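PDB 2VPZ: hypothetical membrane spanning protein from Thermus thermophilus, which probably serves as the quinone-binding membrane subunit of a polysulfide reductase complex, passing electrons from quinol toward its partner subunits. Local coordinates for residues G146-A149 / G150-L154; A172-P175 / L176-A180. One frame throughout, in Å; residues are numbered along the deposited sequence.

Contact 1: residues G146-A149 / G150-L154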
loop_
_atom_site.group_PDB
_atom_site.type_symbol
_atom_site.label_atom_id
_atom_site.label_comp_id
_atom_site.label_asym_id
_atom_site.label_seq_id
_atom_site.Cartn_x
_atom_site.Cartn_y
_atom_site.Cartn_z
ATOM N N GLY C 146 -3.233 -5.719 29.311
ATOM C CA GLY C 146 -3.098 -5.042 30.590
ATOM C C GLY C 146 -3.597 -5.741 31.850
ATOM O O GLY C 146 -2.949 -5.639 32.881
ATOM N N LEU C 147 -4.721 -6.453 31.773
ATOM C CA LEU C 147 -5.287 -7.200 32.926
ATOM C C LEU C 147 -4.300 -8.210 33.585
ATOM O O LEU C 147 -4.481 -8.608 34.743
ATOM C CB LEU C 147 -6.605 -7.937 32.570
ATOM C CG LEU C 147 -7.988 -7.603 33.147
ATOM C CD1 LEU C 147 -8.976 -8.771 32.873
ATOM C CD2 LEU C 147 -7.929 -7.325 34.670
ATOM N N MET C 148 -3.293 -8.651 32.819
ATOM C CA MET C 148 -2.283 -9.607 33.288
ATOM C C MET C 148 -1.509 -8.960 34.450
ATOM O O MET C 148 -0.993 -9.650 35.344
ATOM C CB MET C 148 -1.298 -10.006 32.173
ATOM C CG MET C 148 -1.918 -10.727 30.965
ATOM S SD MET C 148 -2.710 -12.295 31.387
ATOM C CE MET C 148 -4.456 -11.914 31.046
ATOM N N ALA C 149 -1.405 -7.634 34.413
ATOM C CA ALA C 149 -0.752 -6.884 35.474
ATOM C C ALA C 149 -1.700 -6.804 36.715
ATOM O O ALA C 149 -1.268 -6.415 37.797
ATOM C CB ALA C 149 -0.347 -5.464 34.995
ATOM N N GLY C 150 -2.969 -7.165 36.538
ATOM C CA GLY C 150 -3.922 -7.178 37.630
ATOM C C GLY C 150 -4.202 -8.590 38.132
ATOM O O GLY C 150 -4.281 -8.857 39.352
ATOM N N LEU C 151 -4.345 -9.522 37.194
ATOM C CA LEU C 151 -4.584 -10.932 37.474
ATOM C C LEU C 151 -3.394 -11.632 38.161
ATOM O O LEU C 151 -3.587 -12.465 39.060
ATOM C CB LEU C 151 -4.953 -11.696 36.183
ATOM C CG LEU C 151 -6.378 -11.465 35.654
ATOM C CD1 LEU C 151 -6.615 -12.242 34.343
ATOM C CD2 LEU C 151 -7.404 -11.885 36.727
ATOM N N PHE C 152 -2.161 -11.295 37.793
ATOM C CA PHE C 152 -1.076 -11.989 38.439
ATOM C C PHE C 152 -0.816 -11.604 39.931
ATOM O O PHE C 152 -0.602 -12.511 40.744
ATOM C CB PHE C 152 0.138 -12.099 37.495
ATOM C CG PHE C 152 0.033 -13.246 36.473
ATOM C CD1 PHE C 152 -0.936 -13.206 35.472
ATOM C CD2 PHE C 152 0.850 -14.393 36.573
ATOM C CE1 PHE C 152 -1.115 -14.274 34.573
ATOM C CE2 PHE C 152 0.687 -15.483 35.679
ATOM C CZ PHE C 152 -0.297 -15.421 34.681
ATOM N N PRO C 153 -0.843 -10.290 40.299
ATOM C CA PRO C 153 -0.649 -9.915 41.710
ATOM C C PRO C 153 -1.777 -10.474 42.671
ATOM O O PRO C 153 -1.495 -10.999 43.756
ATOM C CB PRO C 153 -0.634 -8.391 41.687
ATOM C CG PRO C 153 0.029 -8.073 40.372
ATOM C CD PRO C 153 -0.499 -9.164 39.413
ATOM N N LEU C 154 -3.043 -10.348 42.278
ATOM C CA LEU C 154 -4.170 -10.834 43.077
ATOM C C LEU C 154 -4.178 -12.360 43.241
ATOM O O LEU C 154 -4.598 -12.896 44.271
ATOM C CB LEU C 154 -5.533 -10.386 42.487
ATOM C CG LEU C 154 -5.986 -8.925 42.728
ATOM C CD1 LEU C 154 -6.994 -8.478 41.641
ATOM C CD2 LEU C 154 -6.591 -8.760 44.144
#
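The carbonyl of Leu147 takes two backbone N-H groups, from Gly150 and from Leu151, in the first turn of transmembrane helix 148-166, whose opening mixes i+3 and i+4 bonds. The bond from Leu151 N to Leu147 O, 2.6 Å, is nearly straight at 168°, while Gly150 N, at 2.8 Å from Leu147 O, comes from above the carbonyl plane and meets it more obliquely. One residue further on, Phe152 N reaches Met148 O at 3.2 Å. The next link is missing because Pro153 has no N-H: its CD sits 3.3 Å from Ala149 O where the bond would have been, and the helix kinks there. Glycine at 150 adds no side chain beside the doubly used Leu147 carbonyl, and Ala149 with its small methyl lies close to the second subunit.

The longer side chains run along the helix surface. Met148, with CG beside the backbone N (chi1 -62°) and further bends at chi2 and chi3, curls so that its sulfur and methyl serve different neighbours. The flexible thioether suits this double role: CE meets Leu151 CD1 at 4.0 Å, and SD approaches the Phe152 ring obliquely in a Met-aromatic contact, 5.3 Å from the ring centroid. Leu242 of helix 227-245 touches Met148, Leu151 and Phe152, so this apolar strip packs against helix 227-245, as befits a buried membrane segment. Phe152 is about 9 Å, side chain to side chain, from His21, a ubiquinone-binding residue, which places it in the neighbourhood of the quinone site. Within the Met-aromatic pair, the nearest approach is from Met148 SD to Phe152 CE1, at 4.1 Å.

Contact 2: residues A172-P175 / L176-A180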
loop_
_atom_site.group_PDB
_atom_site.type_symbol
_atom_site.label_atom_id
_atom_site.label_comp_id
_atom_site.label_asym_id
_atom_site.label_seq_id
_atom_site.Cartn_x
_atom_site.Cartn_y
_atom_site.Cartn_z
ATOM N N ALA C 172 -6.687 -14.846 57.879
ATOM C CA ALA C 172 -6.313 -15.233 56.510
ATOM C C ALA C 172 -7.544 -15.859 55.821
ATOM O O ALA C 172 -7.750 -15.616 54.623
ATOM C CB ALA C 172 -5.102 -16.255 56.509
ATOM N N LEU C 173 -8.360 -16.621 56.545
ATOM C CA LEU C 173 -9.590 -17.199 55.922
ATOM C C LEU C 173 -10.634 -16.130 55.559
ATOM O O LEU C 173 -11.574 -16.434 54.809
ATOM C CB LEU C 173 -10.321 -18.336 56.732
ATOM C CG LEU C 173 -11.667 -18.763 56.059
ATOM C CD1 LEU C 173 -11.427 -19.653 54.813
ATOM C CD2 LEU C 173 -12.586 -19.475 57.066
ATOM N N PHE C 174 -10.515 -14.918 56.100
ATOM C CA PHE C 174 -11.433 -13.819 55.700
ATOM C C PHE C 174 -10.710 -13.072 54.526
ATOM O O PHE C 174 -11.311 -12.893 53.453
ATOM C CB PHE C 174 -11.816 -12.887 56.895
ATOM C CG PHE C 174 -12.493 -11.576 56.498
ATOM C CD1 PHE C 174 -13.705 -11.547 55.791
ATOM C CD2 PHE C 174 -11.873 -10.362 56.806
ATOM C CE1 PHE C 174 -14.283 -10.316 55.388
ATOM C CE2 PHE C 174 -12.425 -9.133 56.417
ATOM C CZ PHE C 174 -13.633 -9.108 55.705
ATOM N N PRO C 175 -9.420 -12.664 54.689
ATOM C CA PRO C 175 -8.753 -11.991 53.552
ATOM C C PRO C 175 -8.715 -12.950 52.312
ATOM O O PRO C 175 -8.836 -12.496 51.176
ATOM C CB PRO C 175 -7.349 -11.635 54.068
ATOM C CG PRO C 175 -7.172 -12.436 55.357
ATOM C CD PRO C 175 -8.582 -12.653 55.890
ATOM N N LEU C 176 -8.567 -14.257 52.539
ATOM C CA LEU C 176 -8.562 -15.224 51.425
ATOM C C LEU C 176 -9.884 -15.159 50.616
ATOM O O LEU C 176 -9.855 -15.261 49.396
ATOM C CB LEU C 176 -8.292 -16.690 51.890
ATOM C CG LEU C 176 -8.539 -17.849 50.881
ATOM C CD1 LEU C 176 -7.430 -17.893 49.797
ATOM C CD2 LEU C 176 -8.627 -19.210 51.619
ATOM N N ARG C 177 -11.028 -14.952 51.272
ATOM C CA ARG C 177 -12.337 -14.870 50.582
ATOM C C ARG C 177 -12.578 -13.527 49.821
ATOM O O ARG C 177 -13.249 -13.500 48.770
ATOM C CB ARG C 177 -13.491 -15.156 51.556
ATOM C CG ARG C 177 -13.464 -16.536 52.231
ATOM C CD ARG C 177 -14.744 -16.831 53.031
ATOM N NE ARG C 177 -15.088 -18.255 53.052
ATOM C CZ ARG C 177 -15.311 -18.982 54.138
ATOM N NH1 ARG C 177 -15.227 -18.426 55.335
ATOM N NH2 ARG C 177 -15.606 -20.273 54.024
ATOM N N VAL C 178 -12.047 -12.436 50.367
ATOM C CA VAL C 178 -12.131 -11.096 49.770
ATOM C C VAL C 178 -11.264 -11.093 48.480
ATOM O O VAL C 178 -11.751 -10.800 47.385
ATOM C CB VAL C 178 -11.596 -9.971 50.764
ATOM C CG1 VAL C 178 -11.614 -8.589 50.086
ATOM C CG2 VAL C 178 -12.432 -9.945 52.064
ATOM N N LEU C 179 -9.984 -11.454 48.619
ATOM C CA LEU C 179 -9.046 -11.527 47.488
ATOM C C LEU C 179 -9.379 -12.599 46.426
ATOM O O LEU C 179 -9.006 -12.461 45.255
ATOM C CB LEU C 179 -7.596 -11.713 47.988
ATOM C CG LEU C 179 -7.066 -10.518 48.789
ATOM C CD1 LEU C 179 -5.645 -10.793 49.285
ATOM C CD2 LEU C 179 -7.115 -9.247 47.921
ATOM N N ALA C 180 -10.059 -13.666 46.829
ATOM C CA ALA C 180 -10.466 -14.721 45.891
ATOM C C ALA C 180 -11.727 -14.259 45.112
ATOM O O ALA C 180 -11.947 -14.672 43.968
ATOM C CB ALA C 180 -10.714 -16.072 46.636
#
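Leu173 lays its isobutyl end over one face of the Arg177 guanidinium, with CD1 4.0 Å above the plane and over its centre. Its CD2 approaches closer to the rim, 3.3 Å from Arg177 NH1. Although its CB points away from the helix, Leu173 reaches the arginine because CG stands opposite the backbone N (chi1 174°) and the branch swings back. A flat guanidinium accepts an apolar neighbour on its face while its nitrogens find polar partners elsewhere: Arg177 NE bonds to the carbonyl O of Thr220, and NH2 has a long, weak ion pair with Glu224. The aliphatic part of the same side chain passes over the backbone, with Arg177 CG 3.2 Å from Leu173 O.

Phe174 makes the second overlap. Val178 CG2 stands over one face of its ring, offset toward the rim and 4.1 Å from the centroid, a CH-pi contact between residues four apart. The branched valine can offer this methyl beside its own backbone N, facing back toward Phe174. Phe174 and Val178 also meet the second subunit, where the ring packs on the Phe174 of that copy.

The backbone that carries these side chains winds into a helix. Leu176 N bonds to Ala172 O at 2.6 Å, Val178 N to Phe174 O at 3.2 Å, and Leu179 N to Pro175 O at 3.0 Å. Pro175 suits the opening turn, where its lack of an N-H costs no helical bond and its ring stiffens the chain. The arrangement is that of a proline in the first turn of a transmembrane helix.

In the fold
Contacts 1 and 2 come in series along the chain, with centres about 17 Å apart, and each belongs to the beginning of a transmembrane helix. Residues 146-154 open helix 148-166, and residues 172-180 open the next one, 175-189, after the connecting loop. The two helices pack together, so the contacts touch directly: Leu154 CD2 lies 3.8 Å from Leu179 CD2. Contact 1 is the more buried and lies closer to the chain centre, near the residues that bind quinone, whereas contact 2 is partly exposed and away from them. Both reach the second subunit, so this helical pair contributes to the interface between the two copies of the membrane protein.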